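Local atomic coordinates of twin-arginine translocation pathway signal (Rhodoferax ferrireducens, PDB entry 5IM2), a protein that binds benzoate and probably serves as the extracytoplasmic solute-binding component of a TRAP transporter, handing its ligand to the membrane subunits. Residues Thr195-Val198 with Thr199-Leu202; Glu147-Gln150 with Thr151-Asp155. All blocks are in the same frame, centred on the assembly; numbering follows the deposited sequence.

Contact 1: residues Thr195-Val198 with Thr199-Leu202; sequences TRQV and TKML
Leu202 packs on the first turn of the helix opening at Arg196, bringing CG to 3.3 Å from Val198 O, the same oxygen that accepts its backbone N-H at 2.9 Å. Round the helix, Thr199 sets OG1 between its backbone N and carbonyl carbon (chi1 59°), which turns the hydroxyl back to 3.1 Å from Arg196 O, a possible hydrogen bond whose proton has another acceptor within reach. Arg196 O also takes the backbone N-H of Lys200 at 2.8 Å. With an alanine here, lacking the hydroxyl and methyl of Thr199, Arg196 O would probably rely on the Lys200 N-H in this turn, and the packing of CG2 beside Thr195 O would be lost. The lysine side is looser: exposed Lys200 runs alongside Arg196, CE of Lys200 4.0 Å from CD of Arg196, while the guanidinium is held by Glu127 and Asp342. Thr195 is the N-cap, its carbonyl accepting from Thr199 N and its hydroxyl hydrogen-bonded to Glu130. This is the start of the crossover helix in the beta-alpha-beta unit 190-193, 196-205 and 208-211 of a periplasmic binding protein fold, with the Thr195 side chain about 7 Å from bound benzoate.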
# COMPACT_ATOMS: atom_id res chain seq x y z
N THR A 195 -5.61 -6.96 0.20
CA THR A 195 -4.74 -8.09 -0.10
C THR A 195 -5.11 -9.28 0.80
O THR A 195 -5.74 -9.10 1.84
CB THR A 195 -3.30 -7.74 0.15
OG1 THR A 195 -3.14 -7.59 1.57
CG2 THR A 195 -2.91 -6.45 -0.56
N ARG A 196 -4.60 -10.46 0.46
CA ARG A 196 -4.93 -11.67 1.24
C ARG A 196 -4.43 -11.58 2.69
O ARG A 196 -5.07 -12.14 3.59
CB ARG A 196 -4.39 -12.92 0.54
CG ARG A 196 -2.92 -13.19 0.75
CD ARG A 196 -2.49 -14.55 0.21
NE ARG A 196 -1.07 -14.79 0.48
CZ ARG A 196 -0.51 -15.99 0.63
NH1 ARG A 196 -1.23 -17.10 0.54
NH2 ARG A 196 0.80 -16.07 0.87
N GLN A 197 -3.29 -10.93 2.98
CA GLN A 197 -2.92 -10.89 4.39
C GLN A 197 -3.85 -10.01 5.19
O GLN A 197 -4.09 -10.27 6.36
CB GLN A 197 -1.47 -10.42 4.61
CG GLN A 197 -0.40 -11.43 4.30
CD GLN A 197 -0.69 -12.82 4.78
OE1 GLN A 197 -1.15 -13.02 5.90
NE2 GLN A 197 -0.37 -13.79 3.95
N VAL A 198 -4.39 -8.93 4.60
CA VAL A 198 -5.31 -8.10 5.36
C VAL A 198 -6.65 -8.81 5.50
O VAL A 198 -7.29 -8.74 6.56
CB VAL A 198 -5.45 -6.73 4.70
CG1 VAL A 198 -6.33 -5.80 5.52
CG2 VAL A 198 -4.06 -6.11 4.49
N THR A 199 -7.10 -9.52 4.46
CA THR A 199 -8.38 -10.24 4.57
C THR A 199 -8.26 -11.42 5.52
O THR A 199 -9.21 -11.72 6.26
CB THR A 199 -8.90 -10.70 3.21
OG1 THR A 199 -7.97 -11.57 2.57
CG2 THR A 199 -9.25 -9.52 2.32
N LYS A 200 -7.07 -12.03 5.60
CA LYS A 200 -6.86 -13.08 6.61
C LYS A 200 -6.98 -12.52 8.01
O LYS A 200 -7.61 -13.14 8.89
CB LYS A 200 -5.50 -13.73 6.39
CG LYS A 200 -5.52 -14.69 5.22
CD LYS A 200 -4.16 -15.32 4.98
CE LYS A 200 -4.11 -16.00 3.61
NZ LYS A 200 -5.23 -16.97 3.43
N MET A 201 -6.39 -11.35 8.27
CA MET A 201 -6.56 -10.71 9.57
C MET A 201 -8.03 -10.42 9.82
O MET A 201 -8.56 -10.74 10.89
CB MET A 201 -5.71 -9.44 9.65
CG MET A 201 -5.95 -8.59 10.89
SD MET A 201 -7.28 -7.38 10.70
CE MET A 201 -6.69 -6.32 9.39
N LEU A 202 -8.72 -9.83 8.84
CA LEU A 202 -10.12 -9.50 9.08
C LEU A 202 -10.92 -10.75 9.45
O LEU A 202 -11.83 -10.69 10.30
CB LEU A 202 -10.72 -8.82 7.85
CG LEU A 202 -10.18 -7.43 7.49
CD1 LEU A 202 -10.66 -6.94 6.11
CD2 LEU A 202 -10.56 -6.41 8.54

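Contact 2: residues Glu147-Gln150 with Thr151-Asp155; sequences EYMQ and TMALD
Thr151 grips the carbonyl oxygen of Glu147 twice: OG1 donates to Glu147 O at 2.8 Å and the backbone N of Thr151 donates to the same oxygen at 3.0 Å, the two donors arriving from opposite faces of the carbonyl plane. A chi1 of 62° folds the hydroxyl back over the preceding turn, within range of that oxygen. A water donates to both Glu147 OE2, at 2.6 Å, and Thr151 OG1, so the threonine hydroxyl gives one bond and receives another. Below this water, CG of Glu147 passes obliquely by CG2 of Thr151. One residue on, Met152 crosses Tyr148 at about a right angle, CG of Met152 lying 4.1 Å from ring atom CD2. Met149 is bent at chi2 and chi3, which curls CE against CB of Ala153 at 3.7 Å and leaves SD at the edge of the Tyr148 ring, in its plane. On the exposed flank, OE1 of Gln150 rests 3.4 Å from the methyl CD1 of Leu154. The helix ends here: Ala153 leaves helical backbone angles, and its N-H meets Met149 O at 3.2 Å from above the carbonyl plane. Farther out, Lys363 and His364 hold the Glu147 carboxylate, while Tyr148 OH bonds to Arg125 O and the ring packs edge-to-face with Phe129. Helix 138-152 thus finishes against helix 350-367, where Leu353 and Leu360 touch Tyr148 and Thr356 touches Met152, before the chain continues to strand 161-167.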
# COMPACT_ATOMS: atom_id res chain seq x y z
N GLU A 147 15.00 -2.26 1.47
CA GLU A 147 16.19 -3.02 1.84
C GLU A 147 15.89 -4.51 1.96
O GLU A 147 16.67 -5.35 1.50
CB GLU A 147 16.78 -2.49 3.14
CG GLU A 147 18.04 -3.24 3.53
CD GLU A 147 18.83 -2.63 4.69
OE1 GLU A 147 18.52 -1.52 5.16
OE2 GLU A 147 19.79 -3.29 5.13
N TYR A 148 14.74 -4.85 2.53
CA TYR A 148 14.30 -6.25 2.59
C TYR A 148 14.25 -6.90 1.21
O TYR A 148 14.76 -8.01 1.00
CB TYR A 148 12.93 -6.30 3.27
CG TYR A 148 12.23 -7.65 3.36
CD1 TYR A 148 11.40 -8.06 2.33
CD2 TYR A 148 12.33 -8.44 4.48
CE1 TYR A 148 10.70 -9.28 2.39
CE2 TYR A 148 11.63 -9.67 4.56
CZ TYR A 148 10.80 -10.05 3.51
OH TYR A 148 10.06 -11.22 3.54
N MET A 149 13.59 -6.27 0.25
CA MET A 149 13.45 -6.94 -1.04
C MET A 149 14.80 -7.04 -1.73
O MET A 149 15.12 -8.06 -2.36
CB MET A 149 12.43 -6.22 -1.91
CG MET A 149 11.03 -6.27 -1.33
SD MET A 149 10.36 -7.94 -0.97
CE MET A 149 10.29 -8.68 -2.59
N GLN A 150 15.63 -6.01 -1.58
CA GLN A 150 16.91 -5.96 -2.26
C GLN A 150 17.84 -7.04 -1.75
O GLN A 150 18.63 -7.60 -2.51
CB GLN A 150 17.56 -4.59 -2.06
CG GLN A 150 17.12 -3.57 -3.05
CD GLN A 150 17.73 -3.81 -4.41
OE1 GLN A 150 17.08 -4.36 -5.31
NE2 GLN A 150 18.98 -3.39 -4.58
N THR A 151 17.80 -7.31 -0.45
CA THR A 151 18.79 -8.19 0.16
C THR A 151 18.27 -9.60 0.36
O THR A 151 19.04 -10.55 0.24
CB THR A 151 19.27 -7.61 1.50
OG1 THR A 151 18.17 -7.52 2.42
CG2 THR A 151 19.85 -6.23 1.30
N MET A 152 16.97 -9.75 0.58
CA MET A 152 16.37 -11.02 0.97
C MET A 152 15.57 -11.71 -0.12
O MET A 152 15.42 -12.93 -0.07
CB MET A 152 15.39 -10.81 2.14
CG MET A 152 15.96 -10.05 3.37
SD MET A 152 17.44 -10.87 4.02
CE MET A 152 16.65 -12.30 4.75
N ALA A 153 15.03 -10.96 -1.07
CA ALA A 153 14.02 -11.47 -1.99
C ALA A 153 14.15 -10.77 -3.33
O ALA A 153 13.17 -10.31 -3.93
CB ALA A 153 12.61 -11.29 -1.41
N LEU A 154 15.38 -10.71 -3.85
CA LEU A 154 15.63 -10.00 -5.09
C LEU A 154 14.95 -10.68 -6.27
O LEU A 154 14.61 -10.01 -7.25
CB LEU A 154 17.13 -9.87 -5.31
CG LEU A 154 17.60 -9.03 -6.49
CD1 LEU A 154 17.19 -7.56 -6.35
CD2 LEU A 154 19.10 -9.18 -6.60
N ASP A 155 14.72 -11.98 -6.19
CA ASP A 155 14.11 -12.68 -7.33
C ASP A 155 12.60 -12.49 -7.40
O ASP A 155 12.01 -12.85 -8.42
CB ASP A 155 14.41 -14.16 -7.26
CG ASP A 155 13.91 -14.77 -5.98
OD1 ASP A 155 14.58 -14.57 -4.94
OD2 ASP A 155 12.85 -15.42 -6.02
O HOH W 1 19.96 -5.83 4.42

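Overall arrangement
The two contacts are opposite ends of different helices: contact 1 the start of helix 196-205, contact 2 the finish of helix 138-152, earlier in the chain. Their centres lie 23 Å apart, and the nearest atoms, about 10 Å apart, do not touch. In both, a threonine hydroxyl turns back toward a preceding carbonyl, but only in contact 2 is the bond settled and joined by a water. Contact 1 is largely buried and closer to the chain centre, with Thr195 near benzoate; its Arg196 pairs with Glu127 and Asp342, while Lys200 is exposed. Contact 2 is partly exposed; its glutamate and tyrosine look to helix 350-367 and neighbouring loops, while Gln150 and Leu154 lie at the surface.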